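Local structure of putative membrane protein COG4129 (Clostridium difficile, 3KMI) at residues P103-I115 and L128-Q142. The protein is of unknown function but may take part in exporting aromatic acids across the membrane, this piece being its helical C-terminal domain. Numbering follows the deposited sequence.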
loop_
_atom_site.group_PDB
_atom_site.type_symbol
_atom_site.label_atom_id
_atom_site.label_comp_id
_atom_site.label_asym_id
_atom_site.label_seq_id
_atom_site.Cartn_x
_atom_site.Cartn_y
_atom_site.Cartn_z
ATOM N N PRO A 103 -15.691 5.273 18.792
ATOM C CA PRO A 103 -16.764 5.390 17.824
ATOM C C PRO A 103 -16.279 5.457 16.395
ATOM O O PRO A 103 -16.877 4.828 15.553
ATOM C CB PRO A 103 -17.438 6.710 18.222
ATOM C CG PRO A 103 -17.277 6.735 19.654
ATOM C CD PRO A 103 -15.894 6.218 19.907
ATOM N N GLN A 104 -15.195 6.182 16.127
ATOM C CA GLN A 104 -14.658 6.273 14.752
ATOM C C GLN A 104 -14.158 4.927 14.192
ATOM O O GLN A 104 -14.237 4.693 12.994
ATOM C CB GLN A 104 -13.558 7.332 14.665
ATOM C CG GLN A 104 -14.040 8.791 14.738
ATOM C CD GLN A 104 -15.085 9.145 13.669
ATOM O OE1 GLN A 104 -16.147 9.701 13.977
ATOM N NE2 GLN A 104 -14.789 8.824 12.416
ATOM N N ALA A 105 -13.652 4.059 15.075
ATOM C CA ALA A 105 -13.296 2.678 14.707
ATOM C C ALA A 105 -14.536 1.870 14.347
ATOM O O ALA A 105 -14.542 1.153 13.358
ATOM C CB ALA A 105 -12.497 1.988 15.864
ATOM N N HIS A 106 -15.595 1.986 15.147
ATOM C CA HIS A 106 -16.884 1.372 14.816
ATOM C C HIS A 106 -17.398 1.877 13.449
ATOM O O HIS A 106 -17.934 1.106 12.686
ATOM C CB HIS A 106 -17.905 1.671 15.917
ATOM C CG HIS A 106 -17.713 0.865 17.166
ATOM N ND1 HIS A 106 -18.051 -0.472 17.245
ATOM C CD2 HIS A 106 -17.286 1.218 18.402
ATOM C CE1 HIS A 106 -17.815 -0.914 18.468
ATOM N NE2 HIS A 106 -17.349 0.092 19.190
ATOM N N ILE A 107 -17.206 3.156 13.142
ATOM C CA ILE A 107 -17.653 3.724 11.860
ATOM C C ILE A 107 -16.799 3.157 10.694
ATOM O O ILE A 107 -17.332 2.825 9.631
ATOM C CB ILE A 107 -17.650 5.270 11.908
ATOM C CG1 ILE A 107 -18.844 5.763 12.740
ATOM C CG2 ILE A 107 -17.704 5.910 10.479
ATOM C CD1 ILE A 107 -18.669 7.173 13.250
ATOM N N LEU A 108 -15.489 3.049 10.923
ATOM C CA LEU A 108 -14.579 2.433 9.974
ATOM C C LEU A 108 -14.992 0.984 9.702
ATOM O O LEU A 108 -15.057 0.525 8.544
ATOM C CB LEU A 108 -13.131 2.463 10.505
ATOM C CG LEU A 108 -12.189 1.720 9.553
ATOM C CD1 LEU A 108 -12.166 2.466 8.209
ATOM C CD2 LEU A 108 -10.801 1.552 10.141
ATOM N N SER A 109 -15.234 0.247 10.767
ATOM C CA SER A 109 -15.661 -1.122 10.614
ATOM C C SER A 109 -16.970 -1.249 9.799
ATOM O O SER A 109 -17.065 -2.095 8.902
ATOM C CB SER A 109 -15.853 -1.741 11.984
ATOM O OG SER A 109 -16.395 -3.030 11.854
ATOM N N ALA A 110 -17.946 -0.385 10.081
ATOM C CA ALA A 110 -19.197 -0.370 9.317
ATOM C C ALA A 110 -18.914 -0.098 7.835
ATOM O O ALA A 110 -19.481 -0.744 6.952
ATOM C CB ALA A 110 -20.169 0.686 9.893
ATOM N N PHE A 111 -18.012 0.828 7.574
ATOM C CA PHE A 111 -17.664 1.212 6.184
ATOM C C PHE A 111 -16.989 0.042 5.425
ATOM O O PHE A 111 -17.296 -0.215 4.253
ATOM C CB PHE A 111 -16.788 2.474 6.188
ATOM C CG PHE A 111 -16.391 2.963 4.804
ATOM C CD1 PHE A 111 -17.359 3.275 3.847
ATOM C CD2 PHE A 111 -15.049 3.155 4.487
ATOM C CE1 PHE A 111 -16.978 3.740 2.554
ATOM C CE2 PHE A 111 -14.659 3.617 3.217
ATOM C CZ PHE A 111 -15.633 3.894 2.246
ATOM N N ILE A 112 -16.095 -0.679 6.099
ATOM C CA ILE A 112 -15.469 -1.859 5.532
ATOM C C ILE A 112 -16.490 -2.990 5.259
ATOM O O ILE A 112 -16.410 -3.662 4.237
ATOM C CB ILE A 112 -14.285 -2.390 6.423
ATOM C CG1 ILE A 112 -13.180 -1.322 6.489
ATOM C CG2 ILE A 112 -13.751 -3.696 5.836
ATOM C CD1 ILE A 112 -12.098 -1.545 7.561
ATOM N N HIS A 113 -17.419 -3.211 6.180
ATOM C CA HIS A 113 -18.550 -4.132 5.910
ATOM C C HIS A 113 -19.352 -3.719 4.692
ATOM O O HIS A 113 -19.744 -4.561 3.877
ATOM C CB HIS A 113 -19.514 -4.236 7.098
ATOM C CG HIS A 113 -19.062 -5.184 8.168
ATOM N ND1 HIS A 113 -18.863 -4.793 9.473
ATOM C CD2 HIS A 113 -18.796 -6.514 8.136
ATOM C CE1 HIS A 113 -18.461 -5.829 10.191
ATOM N NE2 HIS A 113 -18.405 -6.884 9.403
ATOM N N LYS A 114 -19.627 -2.428 4.587
ATOM C CA LYS A 114 -20.389 -1.905 3.476
ATOM C C LYS A 114 -19.641 -2.241 2.199
ATOM O O LYS A 114 -20.220 -2.748 1.223
ATOM C CB LYS A 114 -20.614 -0.396 3.620
ATOM C CG LYS A 114 -21.363 0.245 2.451
ATOM C CD LYS A 114 -21.523 1.727 2.696
ATOM C CE LYS A 114 -22.405 2.427 1.668
ATOM N NZ LYS A 114 -22.552 3.860 2.085
ATOM N N ILE A 115 -18.353 -1.965 2.201
ATOM C CA ILE A 115 -17.509 -2.274 1.036
ATOM C C ILE A 115 -17.558 -3.794 0.728
ATOM O O ILE A 115 -17.744 -4.214 -0.424
ATOM C CB ILE A 115 -16.036 -1.805 1.225
ATOM C CG1 ILE A 115 -15.928 -0.265 1.366
ATOM C CG2 ILE A 115 -15.166 -2.352 0.054
ATOM C CD1 ILE A 115 -14.487 0.259 1.747
ATOM N N LEU A 128 -18.167 5.279 -2.913
ATOM C CA LEU A 128 -17.396 4.777 -1.763
ATOM C C LEU A 128 -16.121 5.627 -1.534
ATOM O O LEU A 128 -15.755 5.939 -0.389
ATOM C CB LEU A 128 -17.075 3.284 -1.952
ATOM C CG LEU A 128 -18.311 2.358 -1.995
ATOM C CD1 LEU A 128 -17.904 0.935 -2.324
ATOM C CD2 LEU A 128 -19.053 2.418 -0.624
ATOM N N LEU A 129 -15.495 6.055 -2.627
ATOM C CA LEU A 129 -14.344 6.952 -2.509
ATOM C C LEU A 129 -14.716 8.312 -1.876
ATOM O O LEU A 129 -13.982 8.803 -1.013
ATOM C CB LEU A 129 -13.609 7.107 -3.858
ATOM C CG LEU A 129 -12.818 5.886 -4.355
ATOM C CD1 LEU A 129 -12.657 5.915 -5.878
ATOM C CD2 LEU A 129 -11.467 5.779 -3.645
ATOM N N GLU A 130 -15.836 8.910 -2.304
ATOM C CA GLU A 130 -16.369 10.129 -1.657
ATOM C C GLU A 130 -16.603 9.906 -0.156
ATOM O O GLU A 130 -16.230 10.745 0.677
ATOM C CB GLU A 130 -17.693 10.581 -2.292
ATOM C CG GLU A 130 -17.607 11.124 -3.711
ATOM C CD GLU A 130 -18.969 11.155 -4.399
ATOM O OE1 GLU A 130 -19.149 10.427 -5.405
ATOM O OE2 GLU A 130 -19.872 11.884 -3.920
ATOM N N GLU A 131 -17.218 8.768 0.178
ATOM C CA GLU A 131 -17.542 8.441 1.580
ATOM C C GLU A 131 -16.262 8.317 2.381
ATOM O O GLU A 131 -16.170 8.817 3.508
ATOM C CB GLU A 131 -18.382 7.163 1.694
ATOM C CG GLU A 131 -18.769 6.767 3.133
ATOM C CD GLU A 131 -19.750 5.554 3.204
ATOM O OE1 GLU A 131 -20.185 5.056 2.139
ATOM O OE2 GLU A 131 -20.087 5.109 4.338
ATOM N N LEU A 132 -15.265 7.665 1.789
ATOM C CA LEU A 132 -13.936 7.573 2.406
ATOM C C LEU A 132 -13.313 8.957 2.658
ATOM O O LEU A 132 -12.745 9.205 3.744
ATOM C CB LEU A 132 -12.993 6.682 1.562
ATOM C CG LEU A 132 -11.600 6.436 2.110
ATOM C CD1 LEU A 132 -11.688 5.951 3.559
ATOM C CD2 LEU A 132 -10.916 5.349 1.262
ATOM N N LYS A 133 -13.396 9.836 1.661
ATOM C CA LYS A 133 -12.846 11.167 1.833
ATOM C C LYS A 133 -13.575 11.878 2.989
ATOM O O LYS A 133 -12.954 12.572 3.800
ATOM C CB LYS A 133 -12.932 11.965 0.526
ATOM C CG LYS A 133 -12.188 13.302 0.586
ATOM C CD LYS A 133 -12.520 14.189 -0.596
ATOM C CE LYS A 133 -12.077 15.654 -0.338
ATOM N NZ LYS A 133 -10.703 15.644 0.246
ATOM N N ARG A 134 -14.892 11.679 3.076
ATOM C CA ARG A 134 -15.660 12.238 4.175
ATOM C C ARG A 134 -15.213 11.716 5.554
ATOM O O ARG A 134 -15.148 12.489 6.527
ATOM C CB ARG A 134 -17.163 12.053 3.934
ATOM C CG ARG A 134 -17.719 12.969 2.828
ATOM C CD ARG A 134 -19.262 13.146 2.964
ATOM N NE ARG A 134 -19.915 11.833 3.006
ATOM C CZ ARG A 134 -20.289 11.135 1.931
ATOM N NH1 ARG A 134 -20.114 11.632 0.709
ATOM N NH2 ARG A 134 -20.862 9.947 2.076
ATOM N N LEU A 135 -14.860 10.431 5.634
ATOM C CA LEU A 135 -14.389 9.848 6.884
ATOM C C LEU A 135 -12.984 10.353 7.260
ATOM O O LEU A 135 -12.689 10.524 8.438
ATOM C CB LEU A 135 -14.396 8.316 6.806
ATOM C CG LEU A 135 -14.033 7.548 8.091
ATOM C CD1 LEU A 135 -14.952 7.879 9.244
ATOM C CD2 LEU A 135 -14.051 6.034 7.853
HETATM N N MSE A 136 -12.125 10.566 6.258
HETATM C CA MSE A 136 -10.785 11.138 6.477
HETATM C C MSE A 136 -10.934 12.544 7.064
HETATM O O MSE A 136 -10.276 12.881 8.051
HETATM C CB MSE A 136 -9.951 11.201 5.174
HETATM C CG MSE A 136 -9.578 9.854 4.500
HETATM SE SE MSE A 136 -8.214 10.031 3.083
HETATM C CE MSE A 136 -7.875 8.104 2.709
ATOM N N ILE A 137 -11.802 13.360 6.459
ATOM C CA ILE A 137 -12.021 14.736 6.943
ATOM C C ILE A 137 -12.583 14.723 8.366
ATOM O O ILE A 137 -12.171 15.526 9.205
ATOM C CB ILE A 137 -12.946 15.575 5.998
ATOM C CG1 ILE A 137 -12.282 15.796 4.632
ATOM C CG2 ILE A 137 -13.347 16.947 6.647
ATOM C CD1 ILE A 137 -13.233 16.405 3.581
ATOM N N SER A 138 -13.495 13.788 8.635
ATOM C CA SER A 138 -14.158 13.697 9.939
ATOM C C SER A 138 -13.194 13.230 11.016
ATOM O O SER A 138 -13.205 13.758 12.121
ATOM C CB SER A 138 -15.395 12.787 9.872
ATOM O OG SER A 138 -15.785 12.316 11.156
HETATM N N MSE A 139 -12.364 12.237 10.702
HETATM C CA MSE A 139 -11.361 11.792 11.667
HETATM C C MSE A 139 -10.359 12.906 11.967
HETATM O O MSE A 139 -9.938 13.066 13.107
HETATM C CB MSE A 139 -10.623 10.548 11.186
HETATM C CG MSE A 139 -11.340 9.229 11.430
HETATM SE SE MSE A 139 -10.167 7.814 10.849
HETATM C CE MSE A 139 -8.657 8.327 12.003
ATOM N N LYS A 140 -9.989 13.667 10.938
ATOM C CA LYS A 140 -9.016 14.740 11.088
ATOM C C LYS A 140 -9.569 15.874 11.929
ATOM O O LYS A 140 -8.820 16.533 12.659
ATOM C CB LYS A 140 -8.553 15.280 9.729
ATOM C CG LYS A 140 -7.291 16.152 9.825
ATOM C CD LYS A 140 -7.014 16.962 8.560
ATOM C CE LYS A 140 -7.543 18.392 8.645
ATOM N NZ LYS A 140 -6.852 19.278 7.656
ATOM N N ASN A 141 -10.878 16.090 11.839
ATOM C CA ASN A 141 -11.511 17.257 12.467
ATOM C C ASN A 141 -12.136 16.993 13.841
ATOM O O ASN A 141 -12.891 17.805 14.357
ATOM C CB ASN A 141 -12.492 17.916 11.491
ATOM C CG ASN A 141 -11.778 18.665 10.355
ATOM O OD1 ASN A 141 -10.543 18.619 10.216
ATOM N ND2 ASN A 141 -12.559 19.374 9.548
ATOM N N GLN A 142 -11.757 15.861 14.422
ATOM C CA GLN A 142 -12.161 15.391 15.740
ATOM C C GLN A 142 -11.365 16.080 16.857
ATOM O O GLN A 142 -10.296 16.631 16.586
ATOM C CB GLN A 142 -11.812 13.916 15.790
ATOM C CG GLN A 142 -12.886 13.014 16.299
ATOM C CD GLN A 142 -12.385 11.608 16.402
ATOM O OE1 GLN A 142 -11.699 11.111 15.503
ATOM N NE2 GLN A 142 -12.709 10.950 17.503
HETATM O O HOH W 1 -13.972 8.142 17.696
HETATM O O HOH W 2 -17.064 9.854 11.024
#
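With CG anti to the backbone N in both Phe111 and Glu131 (chi1 -179° in each), the ring and the carboxylate are carried in between the helices, where the two side chains lie alongside one another, pointing opposite ways. The carboxylate plane lies 51° from the ring plane, with Glu131 OE2 3.3 Å from Phe111 CD1 in an oblique approach. Leu128 O, a carbonyl already bonded to Leu132 N within its own helix, meets the ring edge near its plane, 3.3 Å from Phe111 CZ. Leu132 CD1 comes obliquely to Phe111 CE2 at 3.8 Å. The extended chain of Lys114 brings NZ to Glu131 OE1 at 2.7 Å on the syn side, 24° out of the carboxylate plane, a salt bridge that probably steadies the carboxylate beside the ring. These residues join the two arms of an antiparallel helical hairpin, helix 103-117 and helix 124-140, in an all-helical domain; the local axes approach to 11.5 Å, and behind them Leu161 of helix 148-176 covers Leu108 and Leu132. Further along, Leu135 splits its branches, CD1 against Ile107 CG2 at 3.6 Å and CD2 against Leu108 CD1. Gln104, bent at chi2, lays its amide nitrogen NE2 near Leu135 CD1 and Met139 CG, where a water 2.9 Å from Gln104 NE2 links it to Ser138 OG. A second water accepts from Gln104 N and, weakly, from Gln142 NE2, while Gln142 O bonds to Arg148 of the second subunit.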